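Local atomic coordinates of putative aspartyl-tRNA synthetase (Leishmania major, PDB entry 6OD8), a protein that probably attaches L-aspartate to its cognate tRNA(Asp) at the expense of ATP, as a class II aminoacyl-tRNA synthetase. Residues Leu235-Ile249 / Tyr278-Glu292. Residues are numbered along the deposited sequence; the frame is centred on the assembly and turned at random.
Sequences LIDKDFCEIHSPKII and YKQMVLQGDVPRVFE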
ATOM      1  N   LEU A 235      -5.765 -10.571   2.171  1.00 13.85           N
ATOM      2  CA  LEU A 235      -5.219 -10.603   3.526  1.00 10.89           C
ATOM      3  C   LEU A 235      -6.104  -9.840   4.508  1.00 14.82           C
ATOM      4  O   LEU A 235      -6.281 -10.260   5.658  1.00 16.17           O
ATOM      5  CB  LEU A 235      -3.792 -10.030   3.491  1.00 11.59           C
ATOM      6  CG  LEU A 235      -2.843 -10.885   2.626  1.00 13.11           C
ATOM      7  CD1 LEU A 235      -1.576 -10.067   2.288  1.00 16.12           C
ATOM      8  CD2 LEU A 235      -2.483 -12.197   3.318  1.00 16.21           C
ATOM      9  N   ILE A 236      -6.657  -8.708   4.079  1.00 13.12           N
ATOM     10  CA  ILE A 236      -7.673  -8.022   4.882  1.00 16.84           C
ATOM     11  C   ILE A 236      -8.832  -8.959   5.204  1.00 19.53           C
ATOM     12  O   ILE A 236      -9.321  -8.986   6.337  1.00 17.50           O
ATOM     13  CB  ILE A 236      -8.160  -6.749   4.146  1.00 17.76           C
ATOM     14  CG1 ILE A 236      -7.071  -5.684   4.136  1.00 17.91           C
ATOM     15  CG2 ILE A 236      -9.465  -6.204   4.767  1.00 16.38           C
ATOM     16  CD1 ILE A 236      -7.314  -4.587   3.091  1.00 14.45           C
ATOM     17  N   ASP A 237      -9.309  -9.717   4.202  1.00 14.81           N
ATOM     18  CA  ASP A 237     -10.379 -10.694   4.408  1.00 18.90           C
ATOM     19  C   ASP A 237     -10.010 -11.711   5.474  1.00 18.15           C
ATOM     20  O   ASP A 237     -10.893 -12.235   6.159  1.00 19.45           O
ATOM     21  CB  ASP A 237     -10.685 -11.475   3.117  1.00 20.96           C
ATOM     22  CG  ASP A 237     -11.533 -10.708   2.118  1.00 29.54           C
ATOM     23  OD1 ASP A 237     -12.023  -9.606   2.432  1.00 23.67           O
ATOM     24  OD2 ASP A 237     -11.690 -11.235   0.989  1.00 38.12           O
ATOM     25  N   LYS A 238      -8.721 -12.058   5.576  1.00 19.38           N
ATOM     26  CA  LYS A 238      -8.221 -13.012   6.553  1.00 24.75           C
ATOM     27  C   LYS A 238      -7.704 -12.336   7.822  1.00 24.10           C
ATOM     28  O   LYS A 238      -6.942 -12.958   8.573  1.00 21.94           O
ATOM     29  CB  LYS A 238      -7.115 -13.868   5.930  1.00 22.20           C
ATOM     30  CG  LYS A 238      -7.517 -14.595   4.654  1.00 23.19           C
ATOM     31  CD  LYS A 238      -8.359 -15.807   4.969  1.00 37.78           C
ATOM     32  CE  LYS A 238      -8.736 -16.568   3.713  1.00 46.14           C
ATOM     33  NZ  LYS A 238      -9.614 -17.722   4.056  1.00 51.50           N
ATOM     34  N   ASP A 239      -8.084 -11.079   8.052  1.00 20.26           N
ATOM     35  CA  ASP A 239      -7.789 -10.339   9.287  1.00 20.60           C
ATOM     36  C   ASP A 239      -6.286 -10.111   9.480  1.00 18.64           C
ATOM     37  O   ASP A 239      -5.774 -10.170  10.599  1.00 18.64           O
ATOM     38  CB  ASP A 239      -8.404 -11.044  10.502  1.00 32.17           C
ATOM     39  CG  ASP A 239      -8.440 -10.164  11.737  1.00 51.98           C
ATOM     40  OD1 ASP A 239      -8.249 -10.709  12.846  1.00 57.56           O
ATOM     41  OD2 ASP A 239      -8.642  -8.931  11.602  1.00 58.94           O
ATOM     42  N   PHE A 240      -5.570  -9.849   8.383  1.00 13.57           N
ATOM     43  CA  PHE A 240      -4.193  -9.357   8.462  1.00 15.31           C
ATOM     44  C   PHE A 240      -4.228  -7.842   8.584  1.00 19.95           C
ATOM     45  O   PHE A 240      -4.997  -7.177   7.886  1.00 19.93           O
ATOM     46  CB  PHE A 240      -3.363  -9.722   7.220  1.00 11.39           C
ATOM     47  CG  PHE A 240      -2.925 -11.157   7.168  1.00 14.42           C
ATOM     48  CD1 PHE A 240      -1.591 -11.498   7.348  1.00 18.12           C
ATOM     49  CD2 PHE A 240      -3.845 -12.162   6.917  1.00 15.36           C
ATOM     50  CE1 PHE A 240      -1.187 -12.843   7.298  1.00 11.12           C
ATOM     51  CE2 PHE A 240      -3.466 -13.489   6.866  1.00 13.66           C
ATOM     52  CZ  PHE A 240      -2.131 -13.828   7.055  1.00 15.57           C
ATOM     53  N   CYS A 241      -3.395  -7.306   9.466  1.00 14.90           N
ATOM     54  CA  CYS A 241      -3.320  -5.875   9.696  0.61 15.13           C
ATOM     55  C   CYS A 241      -2.192  -5.274   8.858  1.00 16.48           C
ATOM     56  O   CYS A 241      -1.105  -5.847   8.759  1.00 15.56           O
ATOM     57  CB  CYS A 241      -3.090  -5.628  11.189  0.61 20.47           C
ATOM     58  SG  CYS A 241      -3.022  -3.924  11.731  0.61 19.64           S
ATOM     59  N   GLU A 242      -2.448  -4.106   8.264  1.00 13.00           N
ATOM     60  CA  GLU A 242      -1.405  -3.458   7.475  1.00 10.05           C
ATOM     61  C   GLU A 242      -0.452  -2.703   8.395  1.00 13.74           C
ATOM     62  O   GLU A 242      -0.884  -1.995   9.315  1.00 14.17           O
ATOM     63  CB  GLU A 242      -2.014  -2.504   6.438  1.00 14.36           C
ATOM     64  CG  GLU A 242      -0.950  -1.804   5.625  1.00 16.54           C
ATOM     65  CD  GLU A 242      -1.495  -1.030   4.428  1.00 20.02           C
ATOM     66  OE1 GLU A 242      -2.727  -0.979   4.231  1.00 15.35           O
ATOM     67  OE2 GLU A 242      -0.671  -0.462   3.687  1.00 21.36           O
ATOM     68  N   ILE A 243       0.853  -2.841   8.140  1.00 10.14           N
ATOM     69  CA  ILE A 243       1.852  -2.114   8.915  1.00 11.03           C
ATOM     70  C   ILE A 243       2.694  -1.287   7.965  1.00 13.19           C
ATOM     71  O   ILE A 243       2.776  -1.560   6.766  1.00 12.70           O
ATOM     72  CB  ILE A 243       2.767  -3.038   9.759  1.00 15.01           C
ATOM     73  CG1 ILE A 243       3.531  -4.001   8.839  1.00 12.82           C
ATOM     74  CG2 ILE A 243       1.945  -3.844  10.760  1.00 14.93           C
ATOM     75  CD1 ILE A 243       4.640  -4.786   9.586  1.00 16.94           C
ATOM     76  N   HIS A 244       3.360  -0.286   8.539  1.00 11.53           N
ATOM     77  CA  HIS A 244       4.295   0.579   7.832  1.00 10.97           C
ATOM     78  C   HIS A 244       5.527   0.689   8.711  1.00 20.38           C
ATOM     79  O   HIS A 244       5.468   1.285   9.790  1.00 18.76           O
ATOM     80  CB  HIS A 244       3.664   1.954   7.558  1.00 13.96           C
ATOM     81  CG  HIS A 244       2.585   1.896   6.521  1.00 12.13           C
ATOM     82  ND1 HIS A 244       1.244   1.817   6.835  1.00 20.80           N
ATOM     83  CD2 HIS A 244       2.658   1.843   5.175  1.00 11.54           C
ATOM     84  CE1 HIS A 244       0.539   1.743   5.719  1.00 13.48           C
ATOM     85  NE2 HIS A 244       1.373   1.749   4.699  1.00 20.85           N
ATOM     86  N   SER A 245       6.616   0.061   8.283  1.00 17.63           N
ATOM     87  CA  SER A 245       7.867   0.051   9.022  1.00 17.47           C
ATOM     88  C   SER A 245       8.904   0.916   8.317  1.00 16.97           C
ATOM     89  O   SER A 245       8.778   1.207   7.123  1.00 13.51           O
ATOM     90  CB  SER A 245       8.385  -1.395   9.195  1.00 17.84           C
ATOM     91  OG  SER A 245       8.533  -2.050   7.964  1.00 19.82           O
ATOM     92  N   PRO A 246       9.923   1.390   9.033  1.00 14.49           N
ATOM     93  CA  PRO A 246      10.805   2.406   8.445  1.00 15.43           C
ATOM     94  C   PRO A 246      11.737   1.829   7.400  1.00 15.73           C
ATOM     95  O   PRO A 246      12.224   0.697   7.501  1.00 18.06           O
ATOM     96  CB  PRO A 246      11.594   2.942   9.652  1.00 15.41           C
ATOM     97  CG  PRO A 246      11.579   1.791  10.645  1.00 15.78           C
ATOM     98  CD  PRO A 246      10.206   1.169  10.463  1.00 15.32           C
ATOM     99  N   LYS A 247      12.010   2.642   6.398  1.00 12.18           N
ATOM    100  CA  LYS A 247      12.997   2.283   5.398  1.00 12.30           C
ATOM    101  C   LYS A 247      14.375   2.815   5.742  1.00 16.02           C
ATOM    102  O   LYS A 247      15.372   2.263   5.256  1.00 21.34           O
ATOM    103  CB  LYS A 247      12.548   2.785   4.012  1.00 19.04           C
ATOM    104  CG  LYS A 247      11.074   2.478   3.703  1.00 19.09           C
ATOM    105  CD  LYS A 247      10.734   0.992   3.920  1.00 20.45           C
ATOM    106  CE  LYS A 247       9.215   0.706   3.981  1.00 18.96           C
ATOM    107  NZ  LYS A 247       8.978  -0.729   4.482  1.00 15.00           N
ATOM    108  N   ILE A 248      14.462   3.814   6.619  1.00 13.34           N
ATOM    109  CA  ILE A 248      15.750   4.267   7.154  1.00 18.07           C
ATOM    110  C   ILE A 248      16.089   3.438   8.390  1.00 19.13           C
ATOM    111  O   ILE A 248      15.277   3.319   9.309  1.00 18.40           O
ATOM    112  CB  ILE A 248      15.713   5.769   7.480  1.00 17.53           C
ATOM    113  CG1 ILE A 248      15.529   6.558   6.178  1.00 16.63           C
ATOM    114  CG2 ILE A 248      17.000   6.185   8.201  1.00 16.44           C
ATOM    115  CD1 ILE A 248      15.449   8.065   6.363  1.00 20.13           C
ATOM    116  N   ILE A 249      17.284   2.854   8.411  1.00 14.87           N
ATOM    117  CA  ILE A 249      17.737   2.063   9.555  1.00 17.34           C
ATOM    118  C   ILE A 249      19.121   2.525   9.994  1.00 16.20           C
ATOM    119  O   ILE A 249      19.827   3.228   9.273  1.00 19.61           O
ATOM    120  CB  ILE A 249      17.716   0.550   9.243  1.00 17.12           C
ATOM    121  CG1 ILE A 249      18.627   0.207   8.053  1.00 19.86           C
ATOM    122  CG2 ILE A 249      16.280   0.111   8.977  1.00 22.37           C
ATOM    123  CD1 ILE A 249      18.652  -1.328   7.723  1.00 20.68           C
ATOM    124  N   TYR A 278      11.370  -5.888  11.106  1.00 14.92           N
ATOM    125  CA  TYR A 278      10.246  -5.189  11.735  1.00 13.54           C
ATOM    126  C   TYR A 278       8.969  -6.020  11.705  1.00 12.79           C
ATOM    127  O   TYR A 278       8.203  -6.012  12.675  1.00 16.41           O
ATOM    128  CB  TYR A 278      10.017  -3.836  11.054  1.00 15.46           C
ATOM    129  CG  TYR A 278      11.168  -2.906  11.297  1.00 17.09           C
ATOM    130  CD1 TYR A 278      11.404  -2.399  12.564  1.00 14.30           C
ATOM    131  CD2 TYR A 278      12.036  -2.543  10.267  1.00 22.18           C
ATOM    132  CE1 TYR A 278      12.484  -1.571  12.816  1.00 17.69           C
ATOM    133  CE2 TYR A 278      13.118  -1.698  10.520  1.00 16.70           C
ATOM    134  CZ  TYR A 278      13.331  -1.231  11.781  1.00 20.11           C
ATOM    135  OH  TYR A 278      14.405  -0.402  12.017  1.00 23.72           O
ATOM    136  N   LYS A 279       8.689  -6.711  10.593  1.00 11.70           N
ATOM    137  CA  LYS A 279       7.444  -7.470  10.572  1.00 11.48           C
ATOM    138  C   LYS A 279       7.459  -8.598  11.600  1.00 15.00           C
ATOM    139  O   LYS A 279       6.419  -8.903  12.190  1.00 17.52           O
ATOM    140  CB  LYS A 279       7.118  -7.987   9.165  1.00 12.72           C
ATOM    141  CG  LYS A 279       8.063  -9.077   8.578  1.00 16.34           C
ATOM    142  CD  LYS A 279       7.566  -9.467   7.177  1.00 16.00           C
ATOM    143  CE  LYS A 279       8.575 -10.397   6.511  1.00 15.68           C
ATOM    144  NZ  LYS A 279       7.972 -11.133   5.361  1.00 17.80           N
ATOM    145  N   GLN A 280       8.629  -9.175  11.907  1.00 13.05           N
ATOM    146  CA  GLN A 280       8.676 -10.104  13.031  1.00 14.41           C
ATOM    147  C   GLN A 280       8.491  -9.391  14.370  1.00 19.39           C
ATOM    148  O   GLN A 280       7.824  -9.912  15.275  1.00 13.37           O
ATOM    149  CB  GLN A 280      10.010 -10.855  13.045  1.00 15.10           C
ATOM    150  CG  GLN A 280      10.286 -11.680  11.822  1.00 16.58           C
ATOM    151  CD  GLN A 280      11.609 -12.434  11.992  1.00 16.44           C
ATOM    152  OE1 GLN A 280      12.602 -12.151  11.322  1.00 17.91           O
ATOM    153  NE2 GLN A 280      11.633 -13.345  12.948  1.00 15.25           N
ATOM    154  N   MET A 281       9.155  -8.250  14.559  1.00 13.11           N
ATOM    155  CA  MET A 281       9.065  -7.565  15.840  1.00 15.78           C
ATOM    156  C   MET A 281       7.635  -7.140  16.148  1.00 14.32           C
ATOM    157  O   MET A 281       7.228  -7.149  17.310  1.00 14.77           O
ATOM    158  CB  MET A 281       9.990  -6.346  15.840  1.00 17.13           C
ATOM    159  CG  MET A 281      11.471  -6.756  15.652  1.00 20.76           C
ATOM    160  SD  MET A 281      12.572  -5.366  15.218  1.00 21.24           S
ATOM    161  CE  MET A 281      12.406  -4.525  16.774  1.00 14.93           C
ATOM    162  N   VAL A 282       6.847  -6.791  15.132  1.00 15.78           N
ATOM    163  CA  VAL A 282       5.487  -6.334  15.409  0.75 16.04           C
ATOM    164  C   VAL A 282       4.631  -7.477  15.941  1.00 15.48           C
ATOM    165  O   VAL A 282       3.754  -7.266  16.780  1.00 16.84           O
ATOM    166  CB  VAL A 282       4.872  -5.686  14.155  0.75 15.53           C
ATOM    167  CG1 VAL A 282       3.422  -5.254  14.433  0.75 14.05           C
ATOM    168  CG2 VAL A 282       5.695  -4.459  13.762  0.75 16.53           C
ATOM    169  N   LEU A 283       4.886  -8.710  15.492  1.00 15.32           N
ATOM    170  CA  LEU A 283       4.150  -9.838  16.055  1.00 17.34           C
ATOM    171  C   LEU A 283       4.441 -10.012  17.543  1.00 19.09           C
ATOM    172  O   LEU A 283       3.589 -10.489  18.303  1.00 14.98           O
ATOM    173  CB  LEU A 283       4.501 -11.110  15.299  1.00 14.88           C
ATOM    174  CG  LEU A 283       4.205 -11.220  13.808  1.00 20.26           C
ATOM    175  CD1 LEU A 283       4.160 -12.685  13.432  1.00 16.22           C
ATOM    176  CD2 LEU A 283       2.940 -10.505  13.371  1.00 21.59           C
ATOM    177  N   GLN A 284       5.624  -9.619  17.984  1.00 18.19           N
ATOM    178  CA  GLN A 284       5.912  -9.685  19.411  1.00 18.51           C
ATOM    179  C   GLN A 284       5.234  -8.570  20.198  1.00 17.81           C
ATOM    180  O   GLN A 284       5.311  -8.571  21.433  1.00 19.85           O
ATOM    181  CB  GLN A 284       7.434  -9.662  19.640  1.00 17.27           C
ATOM    182  CG  GLN A 284       8.220 -10.657  18.746  1.00 25.65           C
ATOM    183  CD  GLN A 284       7.512 -11.987  18.495  1.00 25.59           C
ATOM    184  OE1 GLN A 284       6.910 -12.565  19.393  1.00 21.65           O
ATOM    185  NE2 GLN A 284       7.585 -12.472  17.261  1.00 20.19           N
ATOM    186  N   GLY A 285       4.578  -7.629  19.522  1.00 18.69           N
ATOM    187  CA  GLY A 285       3.700  -6.693  20.202  1.00 20.08           C
ATOM    188  C   GLY A 285       2.254  -7.144  20.169  1.00 19.88           C
ATOM    189  O   GLY A 285       1.334  -6.347  20.379  1.00 22.89           O
ATOM    190  N   ASP A 286       2.056  -8.420  19.851  1.00 16.77           N
ATOM    191  CA  ASP A 286       0.797  -9.175  19.891  1.00 15.61           C
ATOM    192  C   ASP A 286      -0.123  -8.887  18.710  1.00 20.37           C
ATOM    193  O   ASP A 286      -1.298  -9.277  18.745  1.00 29.01           O
ATOM    194  CB  ASP A 286       0.029  -8.963  21.207  1.00 20.85           C
ATOM    195  CG  ASP A 286       0.781  -9.548  22.413  1.00 29.02           C
ATOM    196  OD1 ASP A 286       1.727 -10.320  22.177  1.00 20.51           O
ATOM    197  OD2 ASP A 286       0.449  -9.221  23.576  1.00 26.30           O
ATOM    198  N   VAL A 287       0.362  -8.266  17.647  1.00 19.65           N
ATOM    199  CA  VAL A 287      -0.454  -8.215  16.435  1.00 16.86           C
ATOM    200  C   VAL A 287      -0.381  -9.612  15.824  1.00 17.43           C
ATOM    201  O   VAL A 287       0.722 -10.081  15.533  1.00 21.70           O
ATOM    202  CB  VAL A 287       0.043  -7.147  15.446  1.00 18.38           C
ATOM    203  CG1 VAL A 287      -0.898  -7.079  14.246  1.00 19.26           C
ATOM    204  CG2 VAL A 287       0.162  -5.774  16.122  1.00 21.95           C
ATOM    205  N   PRO A 288      -1.500 -10.316  15.618  1.00 19.42           N
ATOM    206  CA  PRO A 288      -1.412 -11.728  15.192  1.00 17.35           C
ATOM    207  C   PRO A 288      -0.923 -11.936  13.772  1.00 15.33           C
ATOM    208  O   PRO A 288      -0.309 -12.973  13.489  1.00 15.60           O
ATOM    209  CB  PRO A 288      -2.860 -12.233  15.316  1.00 24.42           C
ATOM    210  CG  PRO A 288      -3.601 -11.197  16.040  1.00 27.81           C
ATOM    211  CD  PRO A 288      -2.887  -9.897  15.879  1.00 29.39           C
ATOM    212  N   ARG A 289      -1.217 -11.015  12.852  1.00 17.00           N
ATOM    213  CA  ARG A 289      -1.031 -11.231  11.414  0.56 16.45           C
ATOM    214  C   ARG A 289      -0.818  -9.878  10.754  1.00 15.38           C
ATOM    215  O   ARG A 289      -1.677  -9.009  10.960  1.00 15.71           O
ATOM    216  CB  ARG A 289      -2.279 -11.874  10.785  0.56 16.20           C
ATOM    217  CG  ARG A 289      -2.682 -13.265  11.271  0.56 17.54           C
ATOM    218  CD  ARG A 289      -4.106 -13.617  10.808  0.56 17.07           C
ATOM    219  NE  ARG A 289      -5.119 -13.059  11.704  0.56 18.78           N
ATOM    220  CZ  ARG A 289      -5.422 -13.591  12.888  0.56 19.70           C
ATOM    221  NH1 ARG A 289      -4.807 -14.689  13.301  0.56 21.88           N
ATOM    222  NH2 ARG A 289      -6.336 -13.039  13.650  0.56 19.38           N
ATOM    223  N   VAL A 290       0.235  -9.707   9.941  1.00 13.31           N
ATOM    224  CA  VAL A 290       0.514  -8.407   9.334  1.00 12.82           C
ATOM    225  C   VAL A 290       0.881  -8.566   7.866  1.00 11.68           C
ATOM    226  O   VAL A 290       1.390  -9.591   7.430  1.00 12.09           O
ATOM    227  CB  VAL A 290       1.655  -7.639  10.054  1.00 13.07           C
ATOM    228  CG1 VAL A 290       1.261  -7.283  11.480  1.00 14.25           C
ATOM    229  CG2 VAL A 290       2.973  -8.472  10.063  1.00 13.53           C
ATOM    230  N   PHE A 291       0.682  -7.490   7.115  1.00 14.88           N
ATOM    231  CA  PHE A 291       1.257  -7.387   5.791  1.00 14.22           C
ATOM    232  C   PHE A 291       1.769  -5.973   5.589  1.00 12.72           C
ATOM    233  O   PHE A 291       1.356  -5.030   6.272  1.00 13.90           O
ATOM    234  CB  PHE A 291       0.258  -7.768   4.692  1.00 10.68           C
ATOM    235  CG  PHE A 291      -0.863  -6.750   4.490  1.00 13.33           C
ATOM    236  CD1 PHE A 291      -0.663  -5.610   3.701  1.00 14.84           C
ATOM    237  CD2 PHE A 291      -2.105  -6.951   5.079  1.00 17.11           C
ATOM    238  CE1 PHE A 291      -1.707  -4.667   3.495  1.00 12.24           C
ATOM    239  CE2 PHE A 291      -3.150  -6.005   4.888  1.00 14.20           C
ATOM    240  CZ  PHE A 291      -2.937  -4.880   4.099  1.00 12.27           C
ATOM    241  N   GLU A 292       2.680  -5.835   4.633  1.00 13.88           N
ATOM    242  CA  GLU A 292       3.197  -4.528   4.274  1.00 16.04           C
ATOM    243  C   GLU A 292       3.405  -4.467   2.771  1.00 15.74           C
ATOM    244  O   GLU A 292       3.832  -5.439   2.149  1.00 15.29           O
ATOM    245  CB  GLU A 292       4.518  -4.220   5.019  1.00 12.33           C
ATOM    246  CG  GLU A 292       5.114  -2.853   4.647  1.00 14.88           C
ATOM    247  CD  GLU A 292       6.044  -2.272   5.711  1.00 21.00           C
ATOM    248  OE1 GLU A 292       6.478  -2.986   6.646  1.00 18.28           O
ATOM    249  OE2 GLU A 292       6.370  -1.086   5.586  1.00 14.80           O
TER
HETATM  250  O   HOH W   1      -4.024  -9.002  12.884  1.00 23.97           O
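C241 and E242 run parallel to V290 and F291, joined by backbone hydrogen bonds C241 N to R289 O, F291 N to C241 O and I243 N to F291 O; 241-242 is the outermost strand, within this chain, of the large mixed sheet of the class II synthetase catalytic domain. The motif 1 helix and strand, closing at P246, pair here with the first strand of motif 2, 289-297, and the E242 carboxylate forms a salt bridge with R232 of the second subunit. A Schellman motif with D239 at positive phi ends the helix. In one of its two modelled conformers, R289 grips that turn side-on, NE donating to D239 O from above the carbonyl plane and NH2 reaching D239 OD1 at 3.1 Å, on the anti side of the carboxylate. Its CB sits over one face of the F240 ring, 3.7 Å from the centroid, while L235 CD2 covers the opposite face. F291 CG, between its backbone N and carbonyl carbon (chi1 71°), turns the ring across the neighbouring strand: E242 CA stands over the centre of one face and F240 CB lies at its edge. I243 CG2 touches V290 CG1. P246 CD stands over the centre of the Y278 ring. The buried E292 carboxylate takes S245 OG on the syn lone pair of OE1 at 2.6 Å, while S245 N and K247 NZ approach OE2 from opposite faces, each at 2.9 Å.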